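Local coordinates for protein nicastrin (Dictyostelium purpureum, PDB 4R12) that probably serves as the essential, putatively substrate-recruiting subunit of gamma-secretase, the complex that cleaves membrane proteins such as Notch receptors within the membrane, at residues D99-Y104 with Y414-N419; P105-S110 with P129-F134; W201-S206 with S540-L545; K210-I215 with N260-F265. All coordinates share one frame; numbering follows the deposited sequence.

Followed from the N terminus, the chain first reaches 99-104, which opens contact 1, and runs straight on into 105-110, where contact 2, nested inside contact 1, closes a short loop of 18 intervening residues against 129-134. Both segments of contact 2 belong to the small lobe. Contact 3 opens at 201-206, and contact 4 soon follows, with 210-215 pairing with 260-265; it is nested inside contacts 3 and 1. Contact 1 then closes at 414-419, joining the two lobes across 309 residues, before contact 3 closes at 540-545, so these two cross. Contacts 1 and 2 touch through Tyr414, Tyr106 and Pro108; contacts 3 and 4 meet where strands 192-203 and 262-268 are neighbours, on the opposite side of the chain's centre.

Contact 1 (D99-Y104 with Y414-N419); sequences DTKKTY and YEQDDN. With NAG (2-acetamido-2-deoxy-beta-D-glucopyranose), chain D; NAG (2-acetamido-2-deoxy-beta-D-glucopyranose), chain C.
Gln416 faces Lys102 with the flat end of its side chain and shows how one carboxamide can clamp one residue's backbone by both polar groups. Its OE1 accepts from Lys102 N at 2.8 Å, while its NE2 gives a proton to Lys102 O at 3.1 Å. The second bond is almost perfectly straight (N-H...O 179°), lies in the amide plane and meets a carbonyl lone pair; in the first the donor is tilted 21° from the carbonyl plane. Together they fix the rotation of the amide, which a type I turn from Tyr414 to Asp417 presents to the small-lobe loop. Lys101 passes across the same amide, with its CB 3.6 Å from Gln416 NE2, and its chain, extended as far as CE and bent at the last torsion, reaches tip to tip toward Asp418, though the modelled spacing of the two charged ends is doubtful. Lys102 CB sits 3.4 Å from Gln416 OE1, and a bend at the far end of this chain (chi4 59°) carries NZ to Tyr414 OH, 2.7 Å away. An alanine in place of Gln416 would probably leave Lys102 N and O without these partners and open a gap beside the aliphatic part of Lys101. Earlier in the same loop, Asp99 O accepts from NAG N2 of a glycan at 3.0 Å. The buried Lys102 ammonium group is also bonded to Thr74 O and Phe77 O, giving it three uncharged oxygen partners; the Glu415 carboxylate, with OE2 5.5 Å from Lys102 NZ, may help to stabilise its charge as the two lobes meet.

Contact 2 (P105-S110 with P129-F134); sequences PYSPDS and PNADGF
Tyr106 meets Asp132 where two side-chain-capped turns of the small lobe lie against each other, an ST turn begun by Ser107 and an Asx turn begun by Asp132. In the first, Ser107 OG accepts from Asp109 N, although this hydroxyl is also bonded to Tyr412 O and Asn128. In the second, the Asp132 carboxylate is swung between its own backbone N and carbonyl carbon (chi1 77°), and OD1 accepts from Phe134 N at 3.0 Å, the donor standing 53° out of the carboxylate plane. The turns are joined directly by the backbone: Asp132 N donates to Ser107 O at 2.8 Å. Tyr106 holds CG anti to its backbone N, and although its CB points away from 129-134, the phenol reaches back. Its ring and the carboxylate of Asp132 are almost perpendicular (89°), with OD2 at the ring edge in its plane; the bond from Tyr106 OH to Asp132 OD2, 3.1 Å, is weak, and OD2 has a further partner in Ser79 OG. Thus the second-shell serine probably helps to position the acid that meets the tyrosine. Gly133 takes a positive phi, a backbone conformation that glycine adopts readily, and its CA lies 3.1 Å from Asp109 O. The paired turns close off 18 residues within the long connection between strands 90-96 and 138-139. The Phe134 ring leads off toward Phe77, Phe139 and Phe226, while Phe134 CB, 3.9 Å from Pro108 CB, and CD2, 3.3 Å from Tyr106 OH, stay at the contact.

Contact 3 (W201-S206 with S540-L545); sequences WSSFSS and SSNTHL
His544 lies over Trp201, and its side chain can be followed outward as an example of how a cross-strand aromatic pair is fixed at its tip. CB makes a CH-pi contact over the five-membered ring of Trp201, 4.0 Å from its centroid, and comes 3.6 Å from Trp201 NE1. CG, anti to its own carbonyl carbon (chi1 -51°), approaches Trp201 CZ2. CD2 comes closer, 3.3 Å from Trp201 CZ2, above the indole face and toward the rim, and the two ring planes are inclined at 39°, an oblique pairing. At the tip, NE2 donates to Asn542 OD1 at 2.6 Å, with that oxygen in the imidazole plane, while ND1 is hydrogen-bonded to Asp307 OD2. With an oxygen at each nitrogen, the ring is held against turning and may be inclined toward its protonated form. Asn542 in turn passes the grip across, its ND2 giving a proton to Ser205 O at 2.9 Å. The other face of the pairing carries Ser202 OG and Thr543 OG1, 2.8 Å apart and hydrogen-bonded, both also joined to Thr513 OG1. Water bridges Trp201 NE1 to Leu545 O. The backbones make this an antiparallel strand pair, with Trp201 and His544 hydrogen-bonded at both N-H groups and Ser202 and Thr543 the non-hydrogen-bonded pair, by which strand 542-548 is added beside strand 192-203, itself neighbour to 262-268 of the large lobe.

Contact 4 (K210-I215 with N260-F265); sequences KEKEII and NKEVVF. With NAG (2-acetamido-2-deoxy-beta-D-glucopyranose), chain B.
Ile214 and Ile215 run parallel to Glu262 and Val263, joined by hydrogen bonds from Glu262 N to Glu213 O (2.9 Å), Ile215 N to Glu262 O (2.7 Å) and Val264 N to Ile215 O (2.9 Å). On one face Ile214 CG2 packs against Val264 CG2 at 3.7 Å, beside Glu262. On the other, Ile215 CD1 meets Lys261 CD at 3.8 Å, so the lysine's methylene chain packs against the isoleucine while its ammonium group goes elsewhere: Lys261 and Glu213 lie side by side, pointing the same way, and form a salt bridge whose hydrogen bond, NZ to OE1, is weak. The paired residues lie near the starts of strands 214-220 and 262-268, neighbours in the parallel core of the alpha/beta large lobe, a domain of the zinc-exopeptidase clan. Just before them, the extended Lys212 chain passes the Asn260 carbonyl, its CD 3.5 Å from Asn260 O and its NZ bonded to Trp259 O. An alanine in place of Lys212 would probably leave Trp259 O without this partner and open a gap beside the Asn260 carbonyl. Glu262 CG lies 3.9 Å from Lys212 CB; beyond it a bend at chi2 (-78°) sets CD, and the carboxylate is bonded through OE1 to Ser205 OG and through OE2 to Asp209 N. A water accepts from Glu213 N and donates to Asn260 O, bridging the two loops just ahead of the strands.

Contact 1 (D99-Y104 with Y414-N419)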
# COMPACT_ATOMS: atom_id res chain seq x y z
N ASP A 99 12.69 -1.88 19.06
CA ASP A 99 12.51 -2.89 20.11
C ASP A 99 11.41 -2.47 21.09
O ASP A 99 10.89 -3.30 21.84
CB ASP A 99 13.83 -3.16 20.87
CG ASP A 99 14.50 -1.90 21.39
OD1 ASP A 99 14.33 -0.81 20.79
OD2 ASP A 99 15.23 -2.00 22.41
N THR A 100 11.06 -1.19 21.07
CA THR A 100 9.87 -0.68 21.75
C THR A 100 8.99 0.07 20.74
O THR A 100 9.47 0.48 19.68
CB THR A 100 10.22 0.26 22.90
OG1 THR A 100 10.89 1.41 22.38
CG2 THR A 100 11.09 -0.43 23.94
N LYS A 101 7.72 0.26 21.09
CA LYS A 101 6.76 0.97 20.24
C LYS A 101 6.52 2.37 20.79
O LYS A 101 6.90 2.66 21.92
CB LYS A 101 5.42 0.23 20.19
CG LYS A 101 5.40 -1.06 19.39
CD LYS A 101 4.02 -1.71 19.54
CE LYS A 101 3.91 -3.02 18.78
NZ LYS A 101 3.54 -2.78 17.36
N LYS A 102 5.86 3.22 20.01
CA LYS A 102 5.46 4.52 20.56
C LYS A 102 4.33 4.33 21.55
O LYS A 102 3.46 3.51 21.34
CB LYS A 102 5.03 5.49 19.45
CG LYS A 102 6.17 6.15 18.70
CD LYS A 102 5.65 7.23 17.75
CE LYS A 102 6.78 8.15 17.27
NZ LYS A 102 7.87 7.39 16.56
N THR A 103 4.34 5.11 22.63
CA THR A 103 3.28 5.03 23.63
C THR A 103 2.17 6.05 23.35
O THR A 103 1.29 6.27 24.19
CB THR A 103 3.83 5.28 25.03
OG1 THR A 103 4.46 6.56 25.08
CG2 THR A 103 4.85 4.19 25.39
N TYR A 104 2.21 6.68 22.18
CA TYR A 104 1.19 7.66 21.82
C TYR A 104 0.81 7.52 20.36
O TYR A 104 1.57 6.95 19.58
CB TYR A 104 1.69 9.08 22.11
CG TYR A 104 3.03 9.44 21.48
CD1 TYR A 104 3.11 9.91 20.17
CD2 TYR A 104 4.21 9.37 22.23
CE1 TYR A 104 4.33 10.26 19.60
CE2 TYR A 104 5.44 9.73 21.67
CZ TYR A 104 5.49 10.17 20.34
OH TYR A 104 6.69 10.53 19.78
N TYR A 414 2.46 4.66 8.82
CA TYR A 414 3.53 4.53 9.80
C TYR A 414 3.74 3.06 10.19
O TYR A 414 2.79 2.28 10.19
CB TYR A 414 3.22 5.39 11.03
CG TYR A 414 4.28 5.34 12.10
CD1 TYR A 414 5.56 5.83 11.86
CD2 TYR A 414 3.99 4.83 13.36
CE1 TYR A 414 6.55 5.77 12.85
CE2 TYR A 414 4.96 4.77 14.35
CZ TYR A 414 6.24 5.24 14.09
OH TYR A 414 7.20 5.18 15.08
N GLU A 415 4.99 2.71 10.54
CA GLU A 415 5.38 1.32 10.84
C GLU A 415 4.55 0.67 11.95
O GLU A 415 4.37 -0.54 11.95
CB GLU A 415 6.86 1.25 11.24
CG GLU A 415 7.22 2.26 12.33
CD GLU A 415 8.52 1.95 13.06
OE1 GLU A 415 8.91 0.78 13.14
OE2 GLU A 415 9.15 2.90 13.56
N GLN A 416 4.05 1.47 12.89
CA GLN A 416 3.25 0.92 13.97
C GLN A 416 1.81 0.58 13.57
O GLN A 416 1.03 0.12 14.40
CB GLN A 416 3.25 1.88 15.16
CG GLN A 416 2.94 1.21 16.50
CD GLN A 416 3.42 2.01 17.70
OE1 GLN A 416 4.49 2.62 17.67
NE2 GLN A 416 2.63 1.99 18.77
N ASP A 417 1.46 0.80 12.30
CA ASP A 417 0.19 0.32 11.78
C ASP A 417 0.35 -1.16 11.44
O ASP A 417 0.47 -1.54 10.27
CB ASP A 417 -0.24 1.14 10.55
CG ASP A 417 -1.62 0.76 10.05
OD1 ASP A 417 -2.33 -0.02 10.72
OD2 ASP A 417 -2.00 1.27 8.96
N ASP A 418 0.37 -1.98 12.49
CA ASP A 418 0.73 -3.38 12.36
C ASP A 418 -0.37 -4.29 12.93
O ASP A 418 -1.50 -3.84 13.15
CB ASP A 418 2.08 -3.64 13.06
CG ASP A 418 2.06 -3.29 14.55
OD1 ASP A 418 0.97 -3.15 15.14
OD2 ASP A 418 3.16 -3.16 15.13
N ASN A 419 -0.05 -5.57 13.19
CA ASN A 419 -1.10 -6.51 13.58
C ASN A 419 -1.76 -6.14 14.89
O ASN A 419 -2.92 -6.49 15.12
CB ASN A 419 -0.59 -7.98 13.62
CG ASN A 419 0.51 -8.24 14.66
OD1 ASN A 419 0.82 -7.41 15.51
ND2 ASN A 419 1.10 -9.43 14.59
C1 NAG D . 10.42 -7.20 20.65
C2 NAG D . 9.03 -6.71 20.98
C3 NAG D . 8.71 -6.99 22.43
C4 NAG D . 9.03 -8.43 22.81
C5 NAG D . 10.45 -8.77 22.35
C6 NAG D . 10.87 -10.19 22.57
C7 NAG D . 8.21 -4.80 19.81
C8 NAG D . 8.09 -3.33 19.81
N2 NAG D . 8.96 -5.30 20.76
O3 NAG D . 7.34 -6.69 22.61
O4 NAG D . 8.89 -8.55 24.22
O5 NAG D . 10.47 -8.57 20.96
O6 NAG D . 10.01 -11.05 21.85
O7 NAG D . 7.67 -5.49 18.99
C1 NAG C . 7.13 13.98 19.76
C2 NAG C . 5.88 14.28 20.56
C3 NAG C . 6.16 14.99 21.86
C4 NAG C . 7.21 14.30 22.67
C5 NAG C . 8.44 14.09 21.79
C6 NAG C . 9.57 13.34 22.45
C7 NAG C . 4.17 14.58 18.94
C8 NAG C . 3.51 15.54 18.01
N2 NAG C . 5.00 15.10 19.82
O3 NAG C . 4.95 15.07 22.57
O4 NAG C . 7.48 15.18 23.73
O5 NAG C . 8.11 13.43 20.59
O6 NAG C . 9.16 12.31 23.30
O7 NAG C . 3.96 13.42 18.87

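Contact 2 (P105-S110 with P129-F134)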
# COMPACT_ATOMS: atom_id res chain seq x y z
N PRO A 105 -0.37 8.03 19.97
CA PRO A 105 -0.75 7.95 18.55
C PRO A 105 0.18 8.81 17.70
O PRO A 105 0.60 9.89 18.13
CB PRO A 105 -2.18 8.50 18.51
CG PRO A 105 -2.61 8.64 19.95
CD PRO A 105 -1.37 8.78 20.76
N TYR A 106 0.50 8.35 16.49
CA TYR A 106 1.45 9.08 15.67
C TYR A 106 1.29 8.81 14.18
O TYR A 106 1.26 7.65 13.76
CB TYR A 106 2.89 8.73 16.10
CG TYR A 106 3.88 9.46 15.25
CD1 TYR A 106 4.00 10.85 15.35
CD2 TYR A 106 4.66 8.80 14.30
CE1 TYR A 106 4.86 11.55 14.56
CE2 TYR A 106 5.55 9.51 13.50
CZ TYR A 106 5.63 10.88 13.64
OH TYR A 106 6.48 11.63 12.86
N SER A 107 1.20 9.87 13.38
CA SER A 107 1.24 9.74 11.92
C SER A 107 2.19 10.76 11.30
O SER A 107 2.02 11.97 11.48
CB SER A 107 -0.16 9.90 11.32
OG SER A 107 -0.11 9.93 9.90
N PRO A 108 3.19 10.27 10.57
CA PRO A 108 4.13 11.10 9.81
C PRO A 108 3.56 11.49 8.46
O PRO A 108 4.26 12.07 7.64
CB PRO A 108 5.34 10.18 9.63
CG PRO A 108 4.69 8.82 9.47
CD PRO A 108 3.47 8.83 10.38
N ASP A 109 2.30 11.16 8.21
CA ASP A 109 1.72 11.43 6.90
C ASP A 109 0.99 12.77 6.87
O ASP A 109 1.16 13.59 7.77
CB ASP A 109 0.78 10.29 6.50
CG ASP A 109 0.83 9.99 5.02
OD1 ASP A 109 0.15 10.70 4.25
OD2 ASP A 109 1.53 9.03 4.62
N SER A 110 0.19 12.98 5.83
CA SER A 110 -0.54 14.24 5.65
C SER A 110 -1.84 14.31 6.49
O SER A 110 -2.43 13.28 6.80
CB SER A 110 -0.88 14.42 4.17
OG SER A 110 -1.81 15.47 3.97
N PRO A 129 -6.08 14.24 11.52
CA PRO A 129 -5.69 15.53 12.11
C PRO A 129 -4.47 15.45 13.06
O PRO A 129 -3.83 16.47 13.32
CB PRO A 129 -6.96 15.96 12.87
CG PRO A 129 -7.64 14.68 13.20
CD PRO A 129 -7.38 13.76 12.04
N ASN A 130 -4.15 14.26 13.55
CA ASN A 130 -3.03 14.10 14.47
C ASN A 130 -1.66 14.12 13.77
O ASN A 130 -0.62 14.18 14.42
CB ASN A 130 -3.20 12.80 15.26
CG ASN A 130 -2.20 12.67 16.38
OD1 ASN A 130 -1.44 11.69 16.45
ND2 ASN A 130 -2.17 13.65 17.28
N ALA A 131 -1.67 14.08 12.44
CA ALA A 131 -0.47 13.91 11.64
C ALA A 131 0.53 15.06 11.79
O ALA A 131 0.12 16.22 11.91
CB ALA A 131 -0.85 13.75 10.18
N ASP A 132 1.82 14.76 11.77
CA ASP A 132 2.81 15.84 11.79
C ASP A 132 3.58 15.97 10.47
O ASP A 132 4.48 16.80 10.35
CB ASP A 132 3.76 15.66 12.99
CG ASP A 132 4.84 14.59 12.77
OD1 ASP A 132 4.80 13.83 11.77
OD2 ASP A 132 5.73 14.50 13.64
N GLY A 133 3.21 15.15 9.48
CA GLY A 133 3.79 15.27 8.15
C GLY A 133 5.29 15.04 8.05
O GLY A 133 5.91 15.40 7.06
N PHE A 134 5.87 14.43 9.07
CA PHE A 134 7.30 14.15 9.15
C PHE A 134 7.89 13.46 7.91
O PHE A 134 9.06 13.69 7.56
CB PHE A 134 7.54 13.30 10.39
CG PHE A 134 8.96 13.29 10.86
CD1 PHE A 134 9.80 14.35 10.62
CD2 PHE A 134 9.44 12.20 11.57
CE1 PHE A 134 11.11 14.34 11.09
CE2 PHE A 134 10.74 12.18 12.04
CZ PHE A 134 11.57 13.25 11.79
O HOH W 1 1.25 12.47 14.57

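Contact 3 (W201-S206 with S540-L545)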
# COMPACT_ATOMS: atom_id res chain seq x y z
N TRP A 201 -7.09 -7.00 -11.31
CA TRP A 201 -8.54 -7.19 -11.25
C TRP A 201 -8.92 -8.60 -11.67
O TRP A 201 -8.14 -9.31 -12.32
CB TRP A 201 -9.28 -6.15 -12.10
CG TRP A 201 -9.01 -6.20 -13.58
CD1 TRP A 201 -8.01 -5.57 -14.25
CD2 TRP A 201 -9.78 -6.90 -14.57
NE1 TRP A 201 -8.09 -5.85 -15.59
CE2 TRP A 201 -9.16 -6.66 -15.81
CE3 TRP A 201 -10.91 -7.72 -14.52
CZ2 TRP A 201 -9.64 -7.21 -17.00
CZ3 TRP A 201 -11.39 -8.27 -15.70
CH2 TRP A 201 -10.76 -8.00 -16.93
N SER A 202 -10.13 -9.01 -11.30
CA SER A 202 -10.51 -10.40 -11.46
C SER A 202 -12.01 -10.56 -11.49
O SER A 202 -12.74 -9.80 -10.84
CB SER A 202 -9.94 -11.24 -10.32
OG SER A 202 -10.31 -12.61 -10.46
N SER A 203 -12.46 -11.57 -12.23
CA SER A 203 -13.85 -12.00 -12.25
C SER A 203 -13.88 -13.53 -12.24
O SER A 203 -13.00 -14.16 -12.82
CB SER A 203 -14.57 -11.44 -13.47
OG SER A 203 -15.82 -12.08 -13.65
N PHE A 204 -14.87 -14.12 -11.58
CA PHE A 204 -15.07 -15.57 -11.64
C PHE A 204 -15.55 -16.02 -13.02
O PHE A 204 -15.37 -17.19 -13.38
CB PHE A 204 -16.08 -16.04 -10.58
CG PHE A 204 -15.52 -16.11 -9.19
CD1 PHE A 204 -14.64 -17.13 -8.82
CD2 PHE A 204 -15.90 -15.19 -8.22
CE1 PHE A 204 -14.14 -17.22 -7.53
CE2 PHE A 204 -15.40 -15.26 -6.92
CZ PHE A 204 -14.53 -16.28 -6.57
N SER A 205 -16.17 -15.12 -13.79
CA SER A 205 -16.63 -15.49 -15.14
C SER A 205 -15.43 -15.64 -16.06
O SER A 205 -14.52 -14.81 -16.02
CB SER A 205 -17.59 -14.44 -15.72
OG SER A 205 -18.69 -14.21 -14.86
N SER A 206 -15.42 -16.68 -16.88
CA SER A 206 -14.30 -16.92 -17.79
C SER A 206 -14.26 -15.81 -18.83
O SER A 206 -13.20 -15.40 -19.31
CB SER A 206 -14.43 -18.30 -18.46
OG SER A 206 -15.54 -18.35 -19.35
N SER A 540 -6.30 -21.58 -15.74
CA SER A 540 -7.02 -20.53 -16.45
C SER A 540 -7.84 -19.71 -15.47
O SER A 540 -8.58 -20.26 -14.66
CB SER A 540 -7.91 -21.13 -17.53
OG SER A 540 -7.13 -21.82 -18.49
N SER A 541 -7.69 -18.39 -15.55
CA SER A 541 -8.44 -17.46 -14.69
C SER A 541 -8.58 -16.11 -15.38
O SER A 541 -7.64 -15.64 -16.02
CB SER A 541 -7.72 -17.28 -13.35
OG SER A 541 -8.41 -16.36 -12.51
N ASN A 542 -9.75 -15.49 -15.21
CA ASN A 542 -10.02 -14.15 -15.73
C ASN A 542 -9.48 -13.08 -14.78
O ASN A 542 -10.23 -12.25 -14.25
CB ASN A 542 -11.53 -13.98 -15.96
CG ASN A 542 -11.85 -12.85 -16.92
OD1 ASN A 542 -10.97 -12.33 -17.60
ND2 ASN A 542 -13.11 -12.48 -16.99
N THR A 543 -8.17 -13.12 -14.58
CA THR A 543 -7.46 -12.25 -13.63
C THR A 543 -6.31 -11.57 -14.36
O THR A 543 -5.59 -12.22 -15.12
CB THR A 543 -6.92 -13.06 -12.44
OG1 THR A 543 -8.02 -13.67 -11.74
CG2 THR A 543 -6.11 -12.19 -11.47
N HIS A 544 -6.13 -10.27 -14.14
CA HIS A 544 -5.29 -9.47 -15.03
C HIS A 544 -4.55 -8.36 -14.30
O HIS A 544 -5.11 -7.70 -13.42
CB HIS A 544 -6.15 -8.87 -16.16
CG HIS A 544 -6.99 -9.90 -16.86
ND1 HIS A 544 -6.49 -10.74 -17.82
CD2 HIS A 544 -8.29 -10.25 -16.68
CE1 HIS A 544 -7.45 -11.56 -18.23
NE2 HIS A 544 -8.55 -11.27 -17.56
N LEU A 545 -3.30 -8.16 -14.68
CA LEU A 545 -2.55 -7.00 -14.24
C LEU A 545 -2.92 -5.76 -15.05
O LEU A 545 -3.24 -5.87 -16.23
CB LEU A 545 -1.04 -7.25 -14.37
CG LEU A 545 -0.46 -8.42 -13.57
CD1 LEU A 545 0.95 -8.73 -14.07
CD2 LEU A 545 -0.43 -8.07 -12.10
O HOH W 2 -5.93 -5.13 -17.37
O HOH W 3 -11.90 -16.52 -13.44

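Contact 4 (K210-I215 with N260-F265)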
# COMPACT_ATOMS: atom_id res chain seq x y z
N LYS A 210 -21.06 -9.06 -21.80
CA LYS A 210 -21.11 -7.61 -21.98
C LYS A 210 -22.53 -7.05 -21.95
O LYS A 210 -22.72 -5.85 -22.06
CB LYS A 210 -20.40 -7.18 -23.28
CG LYS A 210 -19.39 -6.04 -23.02
CD LYS A 210 -18.54 -5.65 -24.24
CE LYS A 210 -19.16 -4.49 -25.02
NZ LYS A 210 -18.16 -3.45 -25.42
N GLU A 211 -23.52 -7.91 -21.75
CA GLU A 211 -24.91 -7.47 -21.59
C GLU A 211 -25.31 -7.30 -20.12
O GLU A 211 -26.35 -6.72 -19.81
CB GLU A 211 -25.86 -8.46 -22.25
CG GLU A 211 -25.73 -8.54 -23.75
CD GLU A 211 -26.64 -9.59 -24.35
OE1 GLU A 211 -27.14 -10.45 -23.59
OE2 GLU A 211 -26.87 -9.55 -25.58
N LYS A 212 -24.49 -7.82 -19.21
CA LYS A 212 -24.81 -7.74 -17.79
C LYS A 212 -24.23 -6.48 -17.17
O LYS A 212 -23.23 -5.95 -17.65
CB LYS A 212 -24.30 -8.99 -17.04
CG LYS A 212 -25.13 -10.27 -17.23
CD LYS A 212 -24.65 -11.36 -16.28
CE LYS A 212 -25.35 -12.70 -16.51
NZ LYS A 212 -24.94 -13.70 -15.47
N GLU A 213 -24.84 -6.01 -16.09
CA GLU A 213 -24.27 -4.94 -15.30
C GLU A 213 -23.12 -5.47 -14.45
O GLU A 213 -23.08 -6.65 -14.13
CB GLU A 213 -25.34 -4.29 -14.42
CG GLU A 213 -26.44 -3.59 -15.21
CD GLU A 213 -27.45 -2.91 -14.32
OE1 GLU A 213 -27.49 -3.23 -13.11
OE2 GLU A 213 -28.21 -2.05 -14.82
N ILE A 214 -22.17 -4.60 -14.11
CA ILE A 214 -21.02 -5.00 -13.32
C ILE A 214 -21.07 -4.40 -11.92
O ILE A 214 -21.28 -3.20 -11.76
CB ILE A 214 -19.69 -4.58 -13.99
CG1 ILE A 214 -19.49 -5.31 -15.31
CG2 ILE A 214 -18.51 -4.84 -13.06
CD1 ILE A 214 -18.34 -4.76 -16.16
N ILE A 215 -20.92 -5.24 -10.91
CA ILE A 215 -20.69 -4.79 -9.54
C ILE A 215 -19.17 -4.72 -9.34
O ILE A 215 -18.49 -5.73 -9.47
CB ILE A 215 -21.30 -5.74 -8.49
CG1 ILE A 215 -22.79 -5.99 -8.76
CG2 ILE A 215 -21.06 -5.22 -7.07
CD1 ILE A 215 -23.61 -4.74 -8.76
N ASN A 260 -27.24 -12.57 -11.50
CA ASN A 260 -27.68 -11.95 -12.74
C ASN A 260 -26.83 -10.73 -13.08
O ASN A 260 -27.07 -10.05 -14.07
CB ASN A 260 -29.17 -11.58 -12.66
CG ASN A 260 -29.47 -10.56 -11.58
OD1 ASN A 260 -28.72 -10.40 -10.63
ND2 ASN A 260 -30.59 -9.85 -11.73
N LYS A 261 -25.82 -10.48 -12.26
CA LYS A 261 -24.85 -9.41 -12.53
C LYS A 261 -23.44 -9.96 -12.47
O LYS A 261 -23.18 -10.97 -11.81
CB LYS A 261 -25.02 -8.27 -11.53
CG LYS A 261 -26.38 -7.55 -11.62
CD LYS A 261 -26.38 -6.26 -10.83
CE LYS A 261 -27.74 -5.58 -10.86
NZ LYS A 261 -27.70 -4.33 -10.06
N GLU A 262 -22.52 -9.30 -13.16
CA GLU A 262 -21.11 -9.67 -13.07
C GLU A 262 -20.51 -9.01 -11.84
O GLU A 262 -20.89 -7.90 -11.48
CB GLU A 262 -20.36 -9.25 -14.33
CG GLU A 262 -20.83 -9.92 -15.60
CD GLU A 262 -20.33 -11.34 -15.76
OE1 GLU A 262 -19.60 -11.84 -14.87
OE2 GLU A 262 -20.66 -11.96 -16.79
N VAL A 263 -19.57 -9.69 -11.19
CA VAL A 263 -18.82 -9.05 -10.13
C VAL A 263 -17.35 -9.00 -10.54
O VAL A 263 -16.77 -10.01 -10.94
CB VAL A 263 -18.96 -9.79 -8.77
CG1 VAL A 263 -18.11 -9.10 -7.72
CG2 VAL A 263 -20.42 -9.80 -8.33
N VAL A 264 -16.78 -7.80 -10.46
CA VAL A 264 -15.36 -7.59 -10.71
C VAL A 264 -14.69 -7.12 -9.42
O VAL A 264 -15.14 -6.16 -8.80
CB VAL A 264 -15.12 -6.56 -11.84
CG1 VAL A 264 -13.66 -6.15 -11.89
CG2 VAL A 264 -15.57 -7.12 -13.17
N PHE A 265 -13.63 -7.81 -9.03
CA PHE A 265 -12.86 -7.42 -7.85
C PHE A 265 -11.63 -6.68 -8.32
O PHE A 265 -10.93 -7.15 -9.22
CB PHE A 265 -12.47 -8.65 -7.02
CG PHE A 265 -13.64 -9.54 -6.67
CD1 PHE A 265 -14.41 -9.28 -5.54
CD2 PHE A 265 -13.96 -10.63 -7.46
CE1 PHE A 265 -15.49 -10.09 -5.22
CE2 PHE A 265 -15.03 -11.45 -7.13
CZ PHE A 265 -15.79 -11.17 -6.01
C1 NAG B . -21.57 0.09 -22.95
C2 NAG B . -21.91 -0.11 -24.40
C3 NAG B . -23.12 0.67 -24.84
C4 NAG B . -24.18 0.90 -23.79
C5 NAG B . -23.63 0.92 -22.38
C6 NAG B . -24.70 0.83 -21.33
C7 NAG B . -20.37 -0.40 -26.19
C8 NAG B . -19.02 -0.04 -26.69
N2 NAG B . -20.83 0.34 -25.22
O3 NAG B . -23.73 0.02 -25.95
O4 NAG B . -24.54 2.21 -24.11
O5 NAG B . -22.74 -0.15 -22.22
O6 NAG B . -25.41 -0.38 -21.49
O7 NAG B . -21.00 -1.31 -26.65
O HOH W 4 -27.13 -7.46 -15.27